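Endo-N-acetyl-beta-D-glucosaminidase (Hypocrea jecorina, PDB 4AC1) hydrolyses the chitobiose core of N-linked glycans as a family 18 glycoside hydrolase and is held responsible for deglycosylating the fungus's own cellulases. Local coordinates at residues Ile20-Ile26 and Glu67-Met71; Ile43-Val49 and Tyr106-Leu110. All coordinates share one frame; numbering follows the deposited sequence.

Interaction 1 of 2, residues Ile20-Ile26 and Glu67-Met71; sequences ISMLPLI and ETITM
Glu67 reaches from its helix to the loop ahead of helix 24-27 and grips it with both carboxylate oxygens. Ser21 OG donates to Glu67 OE2 at 2.7 Å, and Met22 N donates to Glu67 OE1 at 2.9 Å; both donors come from the syn side, tilted nearly 30° out of the carboxylate plane. A chain extended beyond CG (chi2 -168°) carries the acid this far. The same Ser21 OG accepts from Leu23 N at 3.1 Å, so the hydroxyl caps the turn while donating its own hydrogen bond to the acid. A water donates to both Ile20 O and Glu67 OE1, adding a third link, and Leu23 CD1 rests 3.5 Å from Glu67 OE2. Replacing Glu67 by an alanine is likely to leave Met22 N, the Ser21 hydroxyl and the water without their acceptor and the turn less firmly fixed. Thr68 turns its methyl CG2 to Met22 CE, while its OG1 bonds back to Trp65 O. Thr70 offers CB to Leu23 CD2 and its carbonyl O to Ile26 CD1, at the more open side. Met71, bent at chi2 and chi3, brings its thioether towards Met22, Leu23 and Ile26: Met22 SD lies 3.5 Å from Met71 CG, while Met71 SD touches Leu23 CD2, at 3.8 Å, and Ile26 CG2. Its CE comes close to Leu25 CB. Behind this apolar layer Thr68 and Met71 both lean on Val78 of strand 77-83, Leu25 packs on Tyr257, and Ile26 touches Ala74, so helix 62-73 rests against that strand with segment 20-26 packed beside it.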
loop_
_atom_site.group_PDB
_atom_site.type_symbol
_atom_site.label_atom_id
_atom_site.label_comp_id
_atom_site.label_asym_id
_atom_site.label_seq_id
_atom_site.Cartn_x
_atom_site.Cartn_y
_atom_site.Cartn_z
ATOM N N ILE A 20 -3.486 -15.538 -11.141
ATOM C CA ILE A 20 -3.682 -14.314 -11.908
ATOM C C ILE A 20 -2.302 -13.715 -12.141
ATOM O O ILE A 20 -1.574 -13.444 -11.185
ATOM C CB ILE A 20 -4.600 -13.338 -11.141
ATOM C CG1 ILE A 20 -6.013 -13.929 -11.055
ATOM C CG2 ILE A 20 -4.645 -11.961 -11.827
ATOM C CD1 ILE A 20 -6.887 -13.297 -10.012
ATOM N N SER A 21 -1.919 -13.546 -13.399
ATOM C CA SER A 21 -0.623 -12.985 -13.707
ATOM C C SER A 21 -0.592 -11.496 -13.389
ATOM O O SER A 21 -1.544 -10.765 -13.708
ATOM C CB SER A 21 -0.288 -13.187 -15.183
ATOM O OG SER A 21 1.018 -12.714 -15.446
ATOM N N MET A 22 0.516 -11.054 -12.785
ATOM C CA MET A 22 0.773 -9.634 -12.591
ATOM C C MET A 22 1.475 -9.007 -13.789
ATOM O O MET A 22 1.579 -7.780 -13.865
ATOM C CB MET A 22 1.576 -9.373 -11.319
ATOM C CG MET A 22 2.966 -10.005 -11.314
ATOM S SD MET A 22 3.871 -9.773 -9.766
ATOM C CE MET A 22 2.995 -10.870 -8.638
ATOM N N LEU A 23 1.930 -9.833 -14.730
ATOM C CA LEU A 23 2.796 -9.357 -15.810
ATOM C C LEU A 23 2.167 -8.415 -16.847
ATOM O O LEU A 23 2.900 -7.621 -17.441
ATOM C CB LEU A 23 3.540 -10.512 -16.504
ATOM C CG LEU A 23 4.386 -11.383 -15.563
ATOM C CD1 LEU A 23 4.925 -12.572 -16.324
ATOM C CD2 LEU A 23 5.509 -10.593 -14.907
ATOM N N PRO A 24 0.828 -8.471 -17.059
ATOM C CA PRO A 24 0.275 -7.489 -18.002
ATOM C C PRO A 24 0.563 -6.045 -17.602
ATOM O O PRO A 24 0.600 -5.169 -18.452
ATOM C CB PRO A 24 -1.223 -7.775 -17.954
ATOM C CG PRO A 24 -1.283 -9.255 -17.690
ATOM C CD PRO A 24 -0.192 -9.469 -16.662
ATOM N N LEU A 25 0.804 -5.808 -16.315
ATOM C CA LEU A 25 1.141 -4.475 -15.832
ATOM C C LEU A 25 2.457 -3.941 -16.381
ATOM O O LEU A 25 2.684 -2.723 -16.364
ATOM C CB LEU A 25 1.171 -4.451 -14.300
ATOM C CG LEU A 25 -0.203 -4.535 -13.647
ATOM C CD1 LEU A 25 -0.059 -4.853 -12.178
ATOM C CD2 LEU A 25 -0.988 -3.228 -13.851
ATOM N N ILE A 26 3.321 -4.838 -16.869
ATOM C CA ILE A 26 4.568 -4.414 -17.519
ATOM C C ILE A 26 4.630 -4.727 -19.006
ATOM O O ILE A 26 5.507 -4.209 -19.698
ATOM C CB ILE A 26 5.864 -4.962 -16.820
ATOM C CG1 ILE A 26 5.884 -6.498 -16.812
ATOM C CG2 ILE A 26 6.019 -4.355 -15.424
ATOM C CD1 ILE A 26 7.247 -7.123 -16.541
ATOM N N GLU A 67 7.032 -14.542 -10.876
ATOM C CA GLU A 67 6.720 -13.326 -11.634
ATOM C C GLU A 67 7.351 -12.066 -11.030
ATOM O O GLU A 67 7.721 -11.136 -11.751
ATOM C CB GLU A 67 5.203 -13.142 -11.805
ATOM C CG GLU A 67 4.582 -14.190 -12.729
ATOM C CD GLU A 67 3.163 -13.867 -13.139
ATOM O OE1 GLU A 67 2.449 -13.183 -12.378
ATOM O OE2 GLU A 67 2.768 -14.309 -14.247
ATOM N N THR A 68 7.490 -12.022 -9.704
ATOM C CA THR A 68 8.048 -10.801 -9.092
ATOM C C THR A 68 9.460 -10.470 -9.583
ATOM O O THR A 68 9.833 -9.300 -9.649
ATOM C CB THR A 68 8.026 -10.793 -7.536
ATOM O OG1 THR A 68 8.895 -11.809 -7.028
ATOM C CG2 THR A 68 6.603 -10.971 -6.979
ATOM N N ILE A 69 10.231 -11.500 -9.943
ATOM C CA ILE A 69 11.579 -11.288 -10.477
ATOM C C ILE A 69 11.509 -10.492 -11.782
ATOM O O ILE A 69 12.234 -9.520 -11.978
ATOM C CB ILE A 69 12.338 -12.626 -10.699
ATOM C CG1 ILE A 69 12.469 -13.387 -9.379
ATOM C CG2 ILE A 69 13.727 -12.380 -11.311
ATOM C CD1 ILE A 69 12.839 -14.849 -9.534
ATOM N N THR A 70 10.583 -10.894 -12.646
ATOM C CA THR A 70 10.376 -10.238 -13.928
ATOM C C THR A 70 9.868 -8.807 -13.754
ATOM O O THR A 70 10.274 -7.894 -14.492
ATOM C CB THR A 70 9.401 -11.059 -14.774
ATOM O OG1 THR A 70 9.882 -12.409 -14.820
ATOM C CG2 THR A 70 9.281 -10.508 -16.185
ATOM N N MET A 71 8.994 -8.610 -12.770
ATOM C CA MET A 71 8.513 -7.269 -12.458
ATOM C C MET A 71 9.674 -6.360 -12.059
ATOM O O MET A 71 9.794 -5.234 -12.529
ATOM C CB MET A 71 7.487 -7.331 -11.338
ATOM C CG MET A 71 6.217 -8.083 -11.718
ATOM S SD MET A 71 5.228 -7.292 -13.009
ATOM C CE MET A 71 4.305 -6.100 -12.039
HETATM O O HOH W 1 0.883 -14.064 -10.144
#

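Interaction 2 of 2, residues Ile43-Val49 and Tyr106-Leu110; sequences INQGGVV and YYGQL
The Tyr106 ring projects from helix 100-116 into a hairpin loop, where Gly46 N comes to its edge, near the ring plane, and donates to Tyr106 OH in a 2.7 Å bond that is almost straight, at 178°. Other neighbours approach the ring obliquely: Ile43 CG2 lies 3.7 Å from Tyr106 CD1, Asn44 O is 3.4 Å from Tyr106 CE1, and Gln45 CA stands close to the hydroxyl. The second flat group, the Gln109 amide, lies one helical turn on. Its NE2 donates to Gly47 O at 2.9 Å, in the carbonyl plane and only 8° out of the amide's own plane, while its OE1 accepts from a water that is also held by Asn44 N. With CG anti to the carbonyl carbon (chi1 -69°) and the chain extended beyond it, Gln109 runs out alongside Val49, whose CG2 packs 3.7 Å from Gln109 CB. Deeper in, Ile43 CD1 meets Leu110 CB, and Ile43 N is held by Ser89 OG.

Two helix side chains thus hold a type II beta turn, Asn44 to Gly47, at two points, the Gly46 N-H within it and the Gly47 carbonyl at its end; the bond from Gly47 N to Asn44 O closes it. Gly46 supplies the positive phi that such a turn needs at its third position. This is the loop of a beta hairpin, joining strand 35-42 to its antiparallel partner 50-51, an excursion from the beta/alpha barrel of family 18 enzymes; helix 100-116, which runs along the barrel's outside, holds it. His50, a zinc-binding residue though without zinc on this chain, follows directly.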
loop_
_atom_site.group_PDB
_atom_site.type_symbol
_atom_site.label_atom_id
_atom_site.label_comp_id
_atom_site.label_asym_id
_atom_site.label_seq_id
_atom_site.Cartn_x
_atom_site.Cartn_y
_atom_site.Cartn_z
ATOM N N ILE A 43 0.318 -11.695 10.488
ATOM C CA ILE A 43 1.057 -12.222 11.633
ATOM C C ILE A 43 0.044 -12.925 12.535
ATOM O O ILE A 43 -0.955 -12.329 12.957
ATOM C CB ILE A 43 1.789 -11.097 12.420
ATOM C CG1 ILE A 43 2.626 -10.205 11.488
ATOM C CG2 ILE A 43 2.610 -11.674 13.590
ATOM C CD1 ILE A 43 3.805 -10.870 10.851
ATOM N N ASN A 44 0.290 -14.200 12.814
ATOM C CA ASN A 44 -0.654 -15.028 13.565
ATOM C C ASN A 44 -0.088 -15.460 14.902
ATOM O O ASN A 44 0.943 -16.129 14.938
ATOM C CB ASN A 44 -1.002 -16.266 12.740
ATOM C CG ASN A 44 -1.584 -15.913 11.383
ATOM O OD1 ASN A 44 -1.005 -16.231 10.342
ATOM N ND2 ASN A 44 -2.716 -15.217 11.388
ATOM N N GLN A 45 -0.749 -15.078 15.997
ATOM C CA GLN A 45 -0.353 -15.555 17.321
ATOM C C GLN A 45 -0.254 -17.083 17.299
ATOM O O GLN A 45 -1.172 -17.763 16.844
ATOM C CB GLN A 45 -1.348 -15.110 18.401
ATOM C CG GLN A 45 -1.017 -15.675 19.792
ATOM C CD GLN A 45 -2.069 -15.393 20.846
ATOM O OE1 GLN A 45 -1.752 -14.885 21.917
ATOM N NE2 GLN A 45 -3.317 -15.751 20.558
ATOM N N GLY A 46 0.878 -17.608 17.756
ATOM C CA GLY A 46 1.076 -19.056 17.809
ATOM C C GLY A 46 1.271 -19.735 16.460
ATOM O O GLY A 46 1.396 -20.961 16.399
ATOM N N GLY A 47 1.303 -18.950 15.381
ATOM C CA GLY A 47 1.449 -19.482 14.027
ATOM C C GLY A 47 2.629 -18.942 13.244
ATOM O O GLY A 47 3.579 -18.388 13.804
ATOM N N VAL A 48 2.574 -19.147 11.938
ATOM C CA VAL A 48 3.576 -18.602 11.029
ATOM C C VAL A 48 2.914 -17.529 10.172
ATOM O O VAL A 48 1.693 -17.516 10.007
ATOM C CB VAL A 48 4.239 -19.685 10.106
ATOM C CG1 VAL A 48 4.971 -20.727 10.950
ATOM C CG2 VAL A 48 3.196 -20.344 9.180
ATOM N N VAL A 49 3.740 -16.650 9.618
ATOM C CA VAL A 49 3.243 -15.639 8.698
ATOM C C VAL A 49 2.496 -16.311 7.540
ATOM O O VAL A 49 2.949 -17.324 6.993
ATOM C CB VAL A 49 4.390 -14.775 8.174
ATOM C CG1 VAL A 49 3.961 -13.899 6.989
ATOM C CG2 VAL A 49 4.972 -13.947 9.292
ATOM N N TYR A 106 7.662 -12.349 16.738
ATOM C CA TYR A 106 6.780 -12.022 15.618
ATOM C C TYR A 106 7.427 -11.042 14.644
ATOM O O TYR A 106 7.283 -11.189 13.422
ATOM C CB TYR A 106 5.387 -11.581 16.106
ATOM C CG TYR A 106 4.671 -12.717 16.787
ATOM C CD1 TYR A 106 4.260 -13.827 16.055
ATOM C CD2 TYR A 106 4.459 -12.714 18.164
ATOM C CE1 TYR A 106 3.629 -14.898 16.668
ATOM C CE2 TYR A 106 3.836 -13.791 18.789
ATOM C CZ TYR A 106 3.426 -14.873 18.024
ATOM O OH TYR A 106 2.819 -15.942 18.631
ATOM N N TYR A 107 8.146 -10.064 15.182
ATOM C CA TYR A 107 8.928 -9.180 14.328
ATOM C C TYR A 107 9.935 -10.009 13.495
ATOM O O TYR A 107 10.106 -9.783 12.290
ATOM C CB TYR A 107 9.646 -8.062 15.115
ATOM C CG TYR A 107 10.604 -7.359 14.201
ATOM C CD1 TYR A 107 10.126 -6.426 13.271
ATOM C CD2 TYR A 107 11.965 -7.708 14.167
ATOM C CE1 TYR A 107 10.981 -5.828 12.367
ATOM C CE2 TYR A 107 12.817 -7.121 13.258
ATOM C CZ TYR A 107 12.310 -6.173 12.366
ATOM O OH TYR A 107 13.165 -5.574 11.477
ATOM N N GLY A 108 10.585 -10.984 14.134
ATOM C CA GLY A 108 11.562 -11.822 13.444
ATOM C C GLY A 108 10.932 -12.544 12.264
ATOM O O GLY A 108 11.547 -12.682 11.209
ATOM N N GLN A 109 9.695 -12.998 12.435
ATOM C CA GLN A 109 8.958 -13.617 11.330
ATOM C C GLN A 109 8.732 -12.648 10.161
ATOM O O GLN A 109 8.884 -13.022 8.992
ATOM C CB GLN A 109 7.615 -14.155 11.804
ATOM C CG GLN A 109 7.673 -15.363 12.748
ATOM C CD GLN A 109 6.281 -15.862 13.080
ATOM O OE1 GLN A 109 5.306 -15.127 12.946
ATOM N NE2 GLN A 109 6.175 -17.108 13.514
ATOM N N LEU A 110 8.366 -11.410 10.474
ATOM C CA LEU A 110 8.172 -10.395 9.432
ATOM C C LEU A 110 9.484 -10.098 8.706
ATOM O O LEU A 110 9.528 -10.079 7.477
ATOM C CB LEU A 110 7.559 -9.116 10.025
ATOM C CG LEU A 110 7.298 -7.953 9.058
ATOM C CD1 LEU A 110 6.271 -8.339 7.980
ATOM C CD2 LEU A 110 6.856 -6.703 9.816
HETATM O O HOH W 2 2.712 -15.624 12.612
#

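How the interactions relate
Both contacts tie a loop that follows a barrel strand to a helix on the barrel's outside, and both are partly buried, yet they hold different elements: interaction 1 joins the entry to helix 24-27 with helix 62-73, interaction 2 the hairpin after strand 35-42 with helix 100-116. Their centres are 27 Å apart and they do not touch, though their segments alternate along the chain. Chemically they differ. In 20-26/67-71 an acid receives the loop's donors, beside a methionine-rich apolar layer against the barrel wall. In 43-49/106-110 neutral phenol and amide groups bind backbone atoms of a more exposed turn, with less apolar packing and less surface buried.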